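Local coordinates for Glp_546_48378_50642 (Giardia intestinalis, PDB 2QVW), which cleaves double-stranded RNA in the RNA interference pathway, producing siRNAs of 21 to 23 base pairs that direct the destruction of homologous RNAs, at residues Val13-Gly17 and Lys224-Ile228; Phe35-Arg41 and Glu269-His273; Pro544-Val548 and Pro561-Val565; Phe633-Leu638 and Ala730-Cys735. Residues are numbered along the deposited sequence.

Contact 1: residues Val13-Gly17 and Lys224-Ile228; sequences VTTRG and KDHQI
A surface loop-to-loop contact: the tip of the beta-hairpin joining strands 6-13 and 18-25 meets the loop between strands 213-219 and 242-244, so a turn of the N-terminal domain touches the PAZ region. The hairpin tip is tight, with T15 (-43/-46) and R16 (-68/-48) both helical in backbone angles, T14 N hydrogen-bonded to G17 O at 3.1 Å, and G17 extended (169/-174). Neither segment is regular secondary structure. T15 and D225 are nearest, their CA atoms 6.7 Å apart, and only 189 Å² is buried. R16 contributes most. Its CA-CB bond points sideways, but with chi1 near 24°, chi2 t and chi3 p the guanidinium swings across, and R16 NH2 donates a hydrogen bond to H226 O at 2.8 Å (149°). R16 NH1 lies 3.5 Å from D225 O and 3.7 Å from K224 O, two further backbone carbonyls. I228 CD1 borders the guanidinium edge, 3.9 Å from R16 NH2, while T15 OG1 stands 4.0 Å from D225 OD2. Around this junction, V13 pairs with E47 of strand 46-49, R16 also touches L258 and I259, and K224 O accepts a hydrogen bond from Q262 of helix 260-264.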
loop_
_atom_site.group_PDB
_atom_site.type_symbol
_atom_site.label_atom_id
_atom_site.label_comp_id
_atom_site.label_asym_id
_atom_site.label_seq_id
_atom_site.Cartn_x
_atom_site.Cartn_y
_atom_site.Cartn_z
ATOM N N VAL A 13 -8.026 14.161 17.792
ATOM C CA VAL A 13 -9.374 13.992 18.314
ATOM C C VAL A 13 -9.447 13.163 19.586
ATOM O O VAL A 13 -8.696 12.210 19.768
ATOM C CB VAL A 13 -10.293 13.317 17.267
ATOM C CG1 VAL A 13 -11.710 13.202 17.815
ATOM C CG2 VAL A 13 -10.284 14.105 15.970
ATOM N N THR A 14 -10.363 13.547 20.466
ATOM C CA THR A 14 -10.600 12.826 21.705
ATOM C C THR A 14 -12.083 12.919 22.025
ATOM O O THR A 14 -12.851 13.570 21.313
ATOM C CB THR A 14 -9.822 13.407 22.893
ATOM O OG1 THR A 14 -10.152 14.788 23.053
ATOM C CG2 THR A 14 -8.353 13.264 22.677
ATOM N N THR A 15 -12.477 12.248 23.094
ATOM C CA THR A 15 -13.858 12.259 23.529
ATOM C C THR A 15 -14.436 13.668 23.450
ATOM O O THR A 15 -15.541 13.861 22.945
ATOM C CB THR A 15 -13.971 11.740 24.981
ATOM O OG1 THR A 15 -13.813 10.313 24.991
ATOM C CG2 THR A 15 -15.305 12.117 25.589
ATOM N N ARG A 16 -13.680 14.648 23.934
ATOM C CA ARG A 16 -14.130 16.038 23.938
ATOM C C ARG A 16 -14.245 16.671 22.567
ATOM O O ARG A 16 -15.252 17.302 22.265
ATOM C CB ARG A 16 -13.222 16.889 24.825
ATOM C CG ARG A 16 -11.824 16.328 25.017
ATOM C CD ARG A 16 -11.054 17.164 26.026
ATOM N NE ARG A 16 -11.769 17.300 27.300
ATOM C CZ ARG A 16 -11.843 16.353 28.232
ATOM N NH1 ARG A 16 -11.248 15.182 28.047
ATOM N NH2 ARG A 16 -12.508 16.577 29.358
ATOM N N GLY A 17 -13.225 16.517 21.732
ATOM C CA GLY A 17 -13.313 17.106 20.414
ATOM C C GLY A 17 -12.025 17.115 19.622
ATOM O O GLY A 17 -11.018 16.535 20.042
ATOM N N LYS A 224 -7.911 12.696 32.805
ATOM C CA LYS A 224 -7.955 11.834 31.625
ATOM C C LYS A 224 -8.969 12.305 30.599
ATOM O O LYS A 224 -8.653 13.130 29.750
ATOM C CB LYS A 224 -8.272 10.392 32.015
ATOM C CG LYS A 224 -7.157 9.414 31.695
ATOM C CD LYS A 224 -6.265 9.151 32.902
ATOM C CE LYS A 224 -6.986 8.281 33.929
ATOM N NZ LYS A 224 -6.107 7.937 35.083
ATOM N N ASP A 225 -10.190 11.789 30.687
ATOM C CA ASP A 225 -11.242 12.163 29.746
ATOM C C ASP A 225 -12.494 12.678 30.442
ATOM O O ASP A 225 -13.425 13.133 29.783
ATOM C CB ASP A 225 -11.640 10.967 28.898
ATOM C CG ASP A 225 -12.693 10.121 29.571
ATOM O OD1 ASP A 225 -12.465 9.693 30.721
ATOM O OD2 ASP A 225 -13.753 9.893 28.956
ATOM N N HIS A 226 -12.531 12.585 31.766
ATOM C CA HIS A 226 -13.690 13.051 32.517
ATOM C C HIS A 226 -14.053 14.477 32.088
ATOM O O HIS A 226 -13.176 15.289 31.771
ATOM C CB HIS A 226 -13.401 13.029 34.023
ATOM C CG HIS A 226 -12.833 11.735 34.522
ATOM N ND1 HIS A 226 -13.512 10.539 34.440
ATOM C CD2 HIS A 226 -11.656 11.458 35.132
ATOM C CE1 HIS A 226 -12.777 9.580 34.978
ATOM N NE2 HIS A 226 -11.646 10.111 35.406
ATOM N N GLN A 227 -15.350 14.770 32.067
ATOM C CA GLN A 227 -15.833 16.088 31.679
ATOM C C GLN A 227 -15.780 16.989 32.894
ATOM O O GLN A 227 -15.509 16.528 34.002
ATOM C CB GLN A 227 -17.272 16.014 31.151
ATOM C CG GLN A 227 -17.874 14.618 31.130
ATOM C CD GLN A 227 -18.021 14.024 32.518
ATOM O OE1 GLN A 227 -18.713 14.577 33.370
ATOM N NE2 GLN A 227 -17.368 12.891 32.751
ATOM N N ILE A 228 -16.038 18.273 32.686
ATOM C CA ILE A 228 -16.009 19.237 33.781
ATOM C C ILE A 228 -17.408 19.586 34.280
ATOM O O ILE A 228 -18.271 20.011 33.506
ATOM C CB ILE A 228 -15.301 20.551 33.361
ATOM C CG1 ILE A 228 -13.850 20.269 32.971
ATOM C CG2 ILE A 228 -15.345 21.550 34.501
ATOM C CD1 ILE A 228 -13.705 19.481 31.688
#

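Contact 2: residues Phe35-Arg41 and Glu269-His273; sequences FKVSAGR and EIAKH
The ring of F35 (chi1 p) overlaps the imidazole of H273 (chi1 t) in a face-to-face stack, with centroids 4.4 Å apart, planes at 23°, and F35 CE1 3.7 Å from H273 CG. H273 NE2 is hydrogen-bonded to P33 O. At its edge the phenyl ring meets the helix, F35 CZ lying 4.2 Å from I270 CA and 4.4 Å from I270 CG1. Strand 35-37 is extended and crosses helix 269-273 at 137°, with axes 10.9 Å apart at closest; the nearest CA atoms, of F35 and H273, are 8.8 Å apart. This is a helix laid on an antiparallel sheet: strand 35-37 runs between 46-49 and 320-322, and helix 267-284 is probably the connector leading from the PAZ domain toward the RNase III domains. Past the strand the chain loops through G40 (172/-159) to R41 (16/43), whose NH2 makes a salt bridge to E269 OE2 at 2.9 Å. With chi1 and chi2 m, E269 OE2 also makes a salt bridge to K272 NZ at 2.6 Å, a network in which the like-charged R41 NH2 and K272 NZ are 4.0 Å apart. K272 also bridges to E96, and R41 makes a cation-pi contact with W319.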
loop_
_atom_site.group_PDB
_atom_site.type_symbol
_atom_site.label_atom_id
_atom_site.label_comp_id
_atom_site.label_asym_id
_atom_site.label_seq_id
_atom_site.Cartn_x
_atom_site.Cartn_y
_atom_site.Cartn_z
ATOM N N PHE A 35 -3.237 7.670 12.784
ATOM C CA PHE A 35 -3.034 6.613 13.764
ATOM C C PHE A 35 -3.729 7.002 15.052
ATOM O O PHE A 35 -3.874 8.181 15.340
ATOM C CB PHE A 35 -1.546 6.397 14.026
ATOM C CG PHE A 35 -0.880 7.545 14.704
ATOM C CD1 PHE A 35 -0.480 8.663 13.983
ATOM C CD2 PHE A 35 -0.662 7.517 16.068
ATOM C CE1 PHE A 35 0.136 9.738 14.617
ATOM C CE2 PHE A 35 -0.048 8.585 16.714
ATOM C CZ PHE A 35 0.350 9.699 15.986
ATOM N N LYS A 36 -4.208 6.033 15.816
ATOM C CA LYS A 36 -4.849 6.398 17.060
ATOM C C LYS A 36 -3.940 5.986 18.193
ATOM O O LYS A 36 -3.115 5.095 18.029
ATOM C CB LYS A 36 -6.245 5.768 17.170
ATOM C CG LYS A 36 -6.364 4.317 16.775
ATOM C CD LYS A 36 -7.832 3.913 16.692
ATOM C CE LYS A 36 -7.986 2.402 16.568
ATOM N NZ LYS A 36 -7.375 1.847 15.325
ATOM N N VAL A 37 -4.067 6.677 19.322
ATOM C CA VAL A 37 -3.254 6.420 20.508
ATOM C C VAL A 37 -4.100 5.947 21.686
ATOM O O VAL A 37 -5.053 6.602 22.085
ATOM C CB VAL A 37 -2.482 7.684 20.947
ATOM C CG1 VAL A 37 -1.168 7.795 20.199
ATOM C CG2 VAL A 37 -3.321 8.906 20.669
ATOM N N SER A 38 -3.724 4.800 22.240
ATOM C CA SER A 38 -4.419 4.202 23.367
ATOM C C SER A 38 -4.441 5.084 24.621
ATOM O O SER A 38 -3.816 6.145 24.681
ATOM C CB SER A 38 -3.775 2.861 23.695
ATOM O OG SER A 38 -2.390 3.026 23.891
ATOM N N ALA A 39 -5.179 4.622 25.621
ATOM C CA ALA A 39 -5.313 5.319 26.884
ATOM C C ALA A 39 -4.124 5.002 27.777
ATOM O O ALA A 39 -3.753 3.837 27.928
ATOM C CB ALA A 39 -6.596 4.890 27.548
ATOM N N GLY A 40 -3.534 6.044 28.362
ATOM C CA GLY A 40 -2.381 5.865 29.229
ATOM C C GLY A 40 -1.683 7.138 29.688
ATOM O O GLY A 40 -2.270 8.220 29.670
ATOM N N ARG A 41 -0.421 6.986 30.100
ATOM C CA ARG A 41 0.451 8.057 30.608
ATOM C C ARG A 41 -0.204 9.369 31.036
ATOM O O ARG A 41 0.314 10.440 30.747
ATOM C CB ARG A 41 1.555 8.379 29.590
ATOM C CG ARG A 41 2.296 7.176 29.034
ATOM C CD ARG A 41 1.643 6.734 27.751
ATOM N NE ARG A 41 2.448 7.027 26.570
ATOM C CZ ARG A 41 1.942 7.446 25.413
ATOM N NH1 ARG A 41 0.629 7.626 25.282
ATOM N NH2 ARG A 41 2.747 7.687 24.383
ATOM N N GLU A 269 4.290 12.320 20.186
ATOM C CA GLU A 269 3.880 11.127 19.451
ATOM C C GLU A 269 3.785 11.370 17.949
ATOM O O GLU A 269 4.154 10.485 17.172
ATOM C CB GLU A 269 2.534 10.624 19.960
ATOM C CG GLU A 269 2.437 10.457 21.472
ATOM C CD GLU A 269 3.389 9.418 22.031
ATOM O OE1 GLU A 269 3.378 8.269 21.542
ATOM O OE2 GLU A 269 4.140 9.754 22.972
ATOM N N ILE A 270 3.280 12.532 17.522
ATOM C CA ILE A 270 3.218 12.786 16.084
ATOM C C ILE A 270 4.647 12.861 15.584
ATOM O O ILE A 270 4.967 12.380 14.490
ATOM C CB ILE A 270 2.519 14.097 15.728
ATOM C CG1 ILE A 270 1.048 14.033 16.133
ATOM C CG2 ILE A 270 2.635 14.348 14.224
ATOM C CD1 ILE A 270 0.262 15.250 15.694
ATOM N N ALA A 271 5.506 13.475 16.390
ATOM C CA ALA A 271 6.917 13.578 16.037
ATOM C C ALA A 271 7.456 12.152 15.952
ATOM O O ALA A 271 8.023 11.761 14.923
ATOM C CB ALA A 271 7.673 14.360 17.094
ATOM N N LYS A 272 7.268 11.392 17.037
ATOM C CA LYS A 272 7.696 9.997 17.126
ATOM C C LYS A 272 7.230 9.244 15.890
ATOM O O LYS A 272 7.934 8.387 15.360
ATOM C CB LYS A 272 7.072 9.312 18.340
ATOM C CG LYS A 272 7.469 9.843 19.710
ATOM C CD LYS A 272 6.796 8.982 20.791
ATOM C CE LYS A 272 7.147 9.427 22.193
ATOM N NZ LYS A 272 6.492 8.561 23.193
ATOM N N HIS A 273 6.021 9.566 15.449
ATOM C CA HIS A 273 5.449 8.927 14.284
ATOM C C HIS A 273 6.365 9.151 13.102
ATOM O O HIS A 273 6.787 8.208 12.434
ATOM C CB HIS A 273 4.081 9.519 13.999
ATOM C CG HIS A 273 3.313 8.779 12.952
ATOM N ND1 HIS A 273 3.028 7.435 13.048
ATOM C CD2 HIS A 273 2.753 9.200 11.794
ATOM C CE1 HIS A 273 2.326 7.061 11.994
ATOM N NE2 HIS A 273 2.145 8.114 11.218
#

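Contact 3: residues Pro544-Val548 and Pro561-Val565; sequences PGFYV and PTIPV
I563, F546 and T562 bury the most surface where strands 545-547 and 562-564, consecutive in sequence, form an antiparallel beta-hairpin, axes 4.4 Å apart and directions 157° apart. F546 and I563 are a hydrogen-bonded pair (CA-CA 5.3 Å): F546 N donates to I563 O at 2.9 Å (I563 O is less surely placed), and the return bond from I563 N to F546 O, 2.8 Å, is weak. Further along, V565 N donates to P544 O at 2.6 Å. Between these lies the non-hydrogen-bonded pair G545-P564 (CA-CA 4.0 Å), where P564 N, having no hydrogen to donate, costs no bond between the strands and the lack of a side chain on G545 permits the close approach. F546 (chi1 p) and I563 (chi1 m, chi2 p) project on the same face. I563 CB sits over the F546 ring in a CH-pi contact, 4.1 Å from the F546 centroid; V565 CG2 meets F546 CE2 at 3.8 Å, and V548 CG1 reaches I563 CD1 at 3.7 Å. T562, on the other face, sets its CA 3.1 Å from F546 O in a CA-H...O contact. The hairpin packs against helices 330-356, 591-602 and 631-642. Y547 touches D359, and its side chain is about 5 Å from a bound manganese. Three backbone hydrogen bonds, one weak, join the strands, and apolar packing on the F546-I563 face probably adds to their cohesion.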
loop_
_atom_site.group_PDB
_atom_site.type_symbol
_atom_site.label_atom_id
_atom_site.label_comp_id
_atom_site.label_asym_id
_atom_site.label_seq_id
_atom_site.Cartn_x
_atom_site.Cartn_y
_atom_site.Cartn_z
ATOM N N PRO A 544 4.981 -13.877 -28.492
ATOM C CA PRO A 544 3.894 -13.181 -29.194
ATOM C C PRO A 544 2.460 -13.677 -29.019
ATOM O O PRO A 544 1.571 -12.871 -28.740
ATOM C CB PRO A 544 4.346 -13.234 -30.657
ATOM C CG PRO A 544 5.051 -14.549 -30.718
ATOM C CD PRO A 544 5.880 -14.531 -29.459
ATOM N N GLY A 545 2.232 -14.977 -29.196
ATOM C CA GLY A 545 0.883 -15.495 -29.062
ATOM C C GLY A 545 0.751 -17.001 -28.937
ATOM O O GLY A 545 1.728 -17.697 -28.673
ATOM N N PHE A 546 -0.457 -17.514 -29.143
ATOM C CA PHE A 546 -0.699 -18.943 -29.014
ATOM C C PHE A 546 -1.536 -19.492 -30.154
ATOM O O PHE A 546 -2.083 -18.731 -30.959
ATOM C CB PHE A 546 -1.403 -19.213 -27.689
ATOM C CG PHE A 546 -2.623 -18.356 -27.471
ATOM C CD1 PHE A 546 -3.872 -18.774 -27.922
ATOM C CD2 PHE A 546 -2.516 -17.101 -26.862
ATOM C CE1 PHE A 546 -4.996 -17.957 -27.774
ATOM C CE2 PHE A 546 -3.636 -16.277 -26.710
ATOM C CZ PHE A 546 -4.874 -16.705 -27.167
ATOM N N TYR A 547 -1.638 -20.819 -30.216
ATOM C CA TYR A 547 -2.410 -21.482 -31.262
ATOM C C TYR A 547 -3.710 -21.969 -30.680
ATOM O O TYR A 547 -3.776 -22.265 -29.494
ATOM C CB TYR A 547 -1.674 -22.707 -31.803
ATOM C CG TYR A 547 -0.205 -22.526 -32.041
ATOM C CD1 TYR A 547 0.270 -21.570 -32.935
ATOM C CD2 TYR A 547 0.718 -23.314 -31.366
ATOM C CE1 TYR A 547 1.629 -21.402 -33.147
ATOM C CE2 TYR A 547 2.080 -23.154 -31.571
ATOM C CZ TYR A 547 2.525 -22.200 -32.457
ATOM O OH TYR A 547 3.875 -22.045 -32.638
ATOM N N VAL A 548 -4.735 -22.060 -31.522
ATOM C CA VAL A 548 -6.046 -22.567 -31.118
ATOM C C VAL A 548 -6.232 -23.877 -31.892
ATOM O O VAL A 548 -7.107 -23.995 -32.753
ATOM C CB VAL A 548 -7.177 -21.567 -31.459
ATOM C CG1 VAL A 548 -7.323 -20.557 -30.341
ATOM C CG2 VAL A 548 -6.867 -20.840 -32.760
ATOM N N PRO A 561 -5.315 -19.357 -37.201
ATOM C CA PRO A 561 -3.911 -18.981 -36.991
ATOM C C PRO A 561 -3.440 -18.903 -35.526
ATOM O O PRO A 561 -3.977 -19.566 -34.643
ATOM C CB PRO A 561 -3.842 -17.625 -37.668
ATOM C CG PRO A 561 -5.130 -17.009 -37.199
ATOM C CD PRO A 561 -6.150 -18.144 -37.332
ATOM N N THR A 562 -2.429 -18.066 -35.290
ATOM C CA THR A 562 -1.842 -17.873 -33.964
ATOM C C THR A 562 -2.194 -16.495 -33.415
ATOM O O THR A 562 -1.750 -15.469 -33.937
ATOM C CB THR A 562 -0.308 -17.995 -34.018
ATOM O OG1 THR A 562 0.048 -19.253 -34.609
ATOM C CG2 THR A 562 0.283 -17.912 -32.619
ATOM N N ILE A 563 -2.984 -16.477 -32.347
ATOM C CA ILE A 563 -3.400 -15.219 -31.743
ATOM C C ILE A 563 -2.265 -14.468 -31.044
ATOM O O ILE A 563 -1.522 -15.043 -30.248
ATOM C CB ILE A 563 -4.523 -15.431 -30.714
ATOM C CG1 ILE A 563 -5.703 -16.158 -31.355
ATOM C CG2 ILE A 563 -5.001 -14.093 -30.199
ATOM C CD1 ILE A 563 -5.456 -17.623 -31.600
ATOM N N PRO A 564 -2.114 -13.167 -31.345
ATOM C CA PRO A 564 -1.063 -12.361 -30.728
ATOM C C PRO A 564 -1.520 -11.628 -29.475
ATOM O O PRO A 564 -2.553 -10.962 -29.476
ATOM C CB PRO A 564 -0.685 -11.395 -31.843
ATOM C CG PRO A 564 -1.990 -11.126 -32.478
ATOM C CD PRO A 564 -2.608 -12.511 -32.570
ATOM N N VAL A 565 -0.738 -11.761 -28.409
ATOM C CA VAL A 565 -1.012 -11.098 -27.139
ATOM C C VAL A 565 -0.201 -9.806 -27.128
ATOM O O VAL A 565 1.022 -9.829 -27.000
ATOM C CB VAL A 565 -0.582 -11.982 -25.955
ATOM C CG1 VAL A 565 -0.652 -11.199 -24.663
ATOM C CG2 VAL A 565 -1.474 -13.210 -25.889
#

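Contact 4: residues Phe633-Leu638 and Ala730-Cys735; sequences FLIRLL and AILLAC
On helix 718-735, A730 sets its CB against L637 O (3.4 Å), L637 CB (3.9 Å) and L638 CD2 (3.8 Å), while its carbonyl O meets L634 CD1 at 3.4 Å. I731 CA lies 4.1 Å from L634 CD1. The two segments are helical throughout and nearly antiparallel, at 151°, with axes 8.7 Å apart; the nearest CA pairs are L637-A730 (5.2 Å) and L634-A734 (5.1 Å). Such helix pairing belongs to the all-helical RNase III fold, and the same helix 718-735 carries the manganese ligands D722 and E725. L634 (chi1 t, chi2 p) is a knob in the hole formed by A730, I731, A734 and C735. L733 comes next, its CB 3.6 Å from L637 CD1 and its O 3.6 Å from F633 CE2 at the ring edge. A734, small enough for close approach, places CB 3.4 Å from F633 CD2, 3.6 Å from L634 CA and 3.5 Å from L637 CD1. C735 SG closes on L634 CD2 at 3.5 Å.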
loop_
_atom_site.group_PDB
_atom_site.type_symbol
_atom_site.label_atom_id
_atom_site.label_comp_id
_atom_site.label_asym_id
_atom_site.label_seq_id
_atom_site.Cartn_x
_atom_site.Cartn_y
_atom_site.Cartn_z
ATOM N N PHE A 633 -9.437 -5.888 -36.057
ATOM C CA PHE A 633 -8.776 -6.969 -35.334
ATOM C C PHE A 633 -9.694 -7.583 -34.291
ATOM O O PHE A 633 -9.695 -8.802 -34.075
ATOM C CB PHE A 633 -7.499 -6.450 -34.667
ATOM C CG PHE A 633 -6.757 -7.494 -33.881
ATOM C CD1 PHE A 633 -6.377 -8.695 -34.470
ATOM C CD2 PHE A 633 -6.420 -7.267 -32.550
ATOM C CE1 PHE A 633 -5.675 -9.648 -33.744
ATOM C CE2 PHE A 633 -5.715 -8.220 -31.813
ATOM C CZ PHE A 633 -5.342 -9.409 -32.414
ATOM N N LEU A 634 -10.473 -6.723 -33.645
ATOM C CA LEU A 634 -11.413 -7.158 -32.617
ATOM C C LEU A 634 -12.395 -8.159 -33.214
ATOM O O LEU A 634 -12.610 -9.244 -32.664
ATOM C CB LEU A 634 -12.164 -5.943 -32.054
ATOM C CG LEU A 634 -13.293 -6.183 -31.051
ATOM C CD1 LEU A 634 -12.839 -7.168 -29.992
ATOM C CD2 LEU A 634 -13.703 -4.856 -30.418
ATOM N N ILE A 635 -12.966 -7.786 -34.359
ATOM C CA ILE A 635 -13.935 -8.623 -35.063
ATOM C C ILE A 635 -13.364 -10.016 -35.299
ATOM O O ILE A 635 -14.036 -11.024 -35.103
ATOM C CB ILE A 635 -14.319 -8.010 -36.440
ATOM C CG1 ILE A 635 -14.494 -6.487 -36.321
ATOM C CG2 ILE A 635 -15.606 -8.660 -36.950
ATOM C CD1 ILE A 635 -15.615 -6.058 -35.389
ATOM N N ARG A 636 -12.115 -10.063 -35.739
ATOM C CA ARG A 636 -11.468 -11.333 -35.980
ATOM C C ARG A 636 -11.548 -12.142 -34.698
ATOM O O ARG A 636 -12.099 -13.251 -34.686
ATOM C CB ARG A 636 -10.006 -11.115 -36.349
ATOM C CG ARG A 636 -9.775 -10.485 -37.705
ATOM C CD ARG A 636 -10.129 -11.435 -38.855
ATOM N NE ARG A 636 -9.687 -10.892 -40.143
ATOM C CZ ARG A 636 -10.019 -11.392 -41.333
ATOM N NH1 ARG A 636 -10.808 -12.461 -41.414
ATOM N NH2 ARG A 636 -9.563 -10.820 -42.445
ATOM N N LEU A 637 -11.005 -11.565 -33.622
ATOM C CA LEU A 637 -10.977 -12.210 -32.315
ATOM C C LEU A 637 -12.352 -12.578 -31.796
ATOM O O LEU A 637 -12.474 -13.339 -30.852
ATOM C CB LEU A 637 -10.261 -11.318 -31.307
ATOM C CG LEU A 637 -8.787 -11.044 -31.647
ATOM C CD1 LEU A 637 -8.166 -10.183 -30.559
ATOM C CD2 LEU A 637 -8.016 -12.362 -31.781
ATOM N N LEU A 638 -13.391 -12.039 -32.419
ATOM C CA LEU A 638 -14.754 -12.350 -32.006
ATOM C C LEU A 638 -15.278 -13.593 -32.727
ATOM O O LEU A 638 -15.889 -14.462 -32.107
ATOM C CB LEU A 638 -15.679 -11.159 -32.265
ATOM C CG LEU A 638 -15.542 -9.983 -31.291
ATOM C CD1 LEU A 638 -16.471 -8.862 -31.716
ATOM C CD2 LEU A 638 -15.882 -10.441 -29.880
ATOM N N ALA A 730 -11.399 -11.496 -26.035
ATOM C CA ALA A 730 -11.321 -10.851 -27.345
ATOM C C ALA A 730 -11.174 -9.329 -27.240
ATOM O O ALA A 730 -10.488 -8.701 -28.045
ATOM C CB ALA A 730 -12.553 -11.196 -28.160
ATOM N N ILE A 731 -11.822 -8.737 -26.247
ATOM C CA ILE A 731 -11.738 -7.297 -26.052
ATOM C C ILE A 731 -10.357 -6.929 -25.532
ATOM O O ILE A 731 -9.698 -6.059 -26.085
ATOM C CB ILE A 731 -12.791 -6.795 -25.046
ATOM C CG1 ILE A 731 -14.196 -6.944 -25.629
ATOM C CG2 ILE A 731 -12.499 -5.355 -24.672
ATOM C CD1 ILE A 731 -14.666 -8.367 -25.735
ATOM N N LEU A 732 -9.936 -7.587 -24.458
ATOM C CA LEU A 732 -8.630 -7.345 -23.867
ATOM C C LEU A 732 -7.554 -7.463 -24.945
ATOM O O LEU A 732 -6.798 -6.521 -25.207
ATOM C CB LEU A 732 -8.386 -8.369 -22.763
ATOM C CG LEU A 732 -6.948 -8.757 -22.453
ATOM C CD1 LEU A 732 -6.238 -7.617 -21.739
ATOM C CD2 LEU A 732 -6.959 -10.009 -21.599
ATOM N N LEU A 733 -7.516 -8.630 -25.578
ATOM C CA LEU A 733 -6.560 -8.944 -26.630
ATOM C C LEU A 733 -6.465 -7.925 -27.759
ATOM O O LEU A 733 -5.375 -7.621 -28.233
ATOM C CB LEU A 733 -6.904 -10.313 -27.206
ATOM C CG LEU A 733 -6.537 -11.483 -26.298
ATOM C CD1 LEU A 733 -7.288 -12.731 -26.712
ATOM C CD2 LEU A 733 -5.048 -11.706 -26.376
ATOM N N ALA A 734 -7.612 -7.404 -28.184
ATOM C CA ALA A 734 -7.663 -6.443 -29.279
ATOM C C ALA A 734 -7.757 -4.971 -28.871
ATOM O O ALA A 734 -7.096 -4.123 -29.468
ATOM C CB ALA A 734 -8.816 -6.788 -30.192
ATOM N N CYS A 735 -8.573 -4.665 -27.865
ATOM C CA CYS A 735 -8.750 -3.285 -27.413
ATOM C C CYS A 735 -7.916 -2.848 -26.221
ATOM O O CYS A 735 -7.949 -1.678 -25.843
ATOM C CB CYS A 735 -10.217 -3.028 -27.089
ATOM S SG CYS A 735 -11.266 -3.219 -28.501
#

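Contacts 1 and 2 share the N-terminal sheet and cross along the chain, their centres 16 Å apart. Contact 1 is exposed and polar, an arginine hydrogen-bonded to a backbone carbonyl; contact 2 is mostly buried, a ring stack beside a salt-bridge network. Contacts 3 and 4 lie on the opposite side of the chain's centre, with centres 55 to 67 Å from those of contacts 1 and 2, and are buried. They adjoin each other, with centres 12 Å apart: P564 CG meets F633 CZ at 3.8 Å, and V565 CG2 meets L733 CD2 at 3.9 Å, so the hairpin of contact 3 rests on the helix pair of contact 4. Strand bonds add to apolar packing in contact 3, whereas contact 4 relies on side-chain fit.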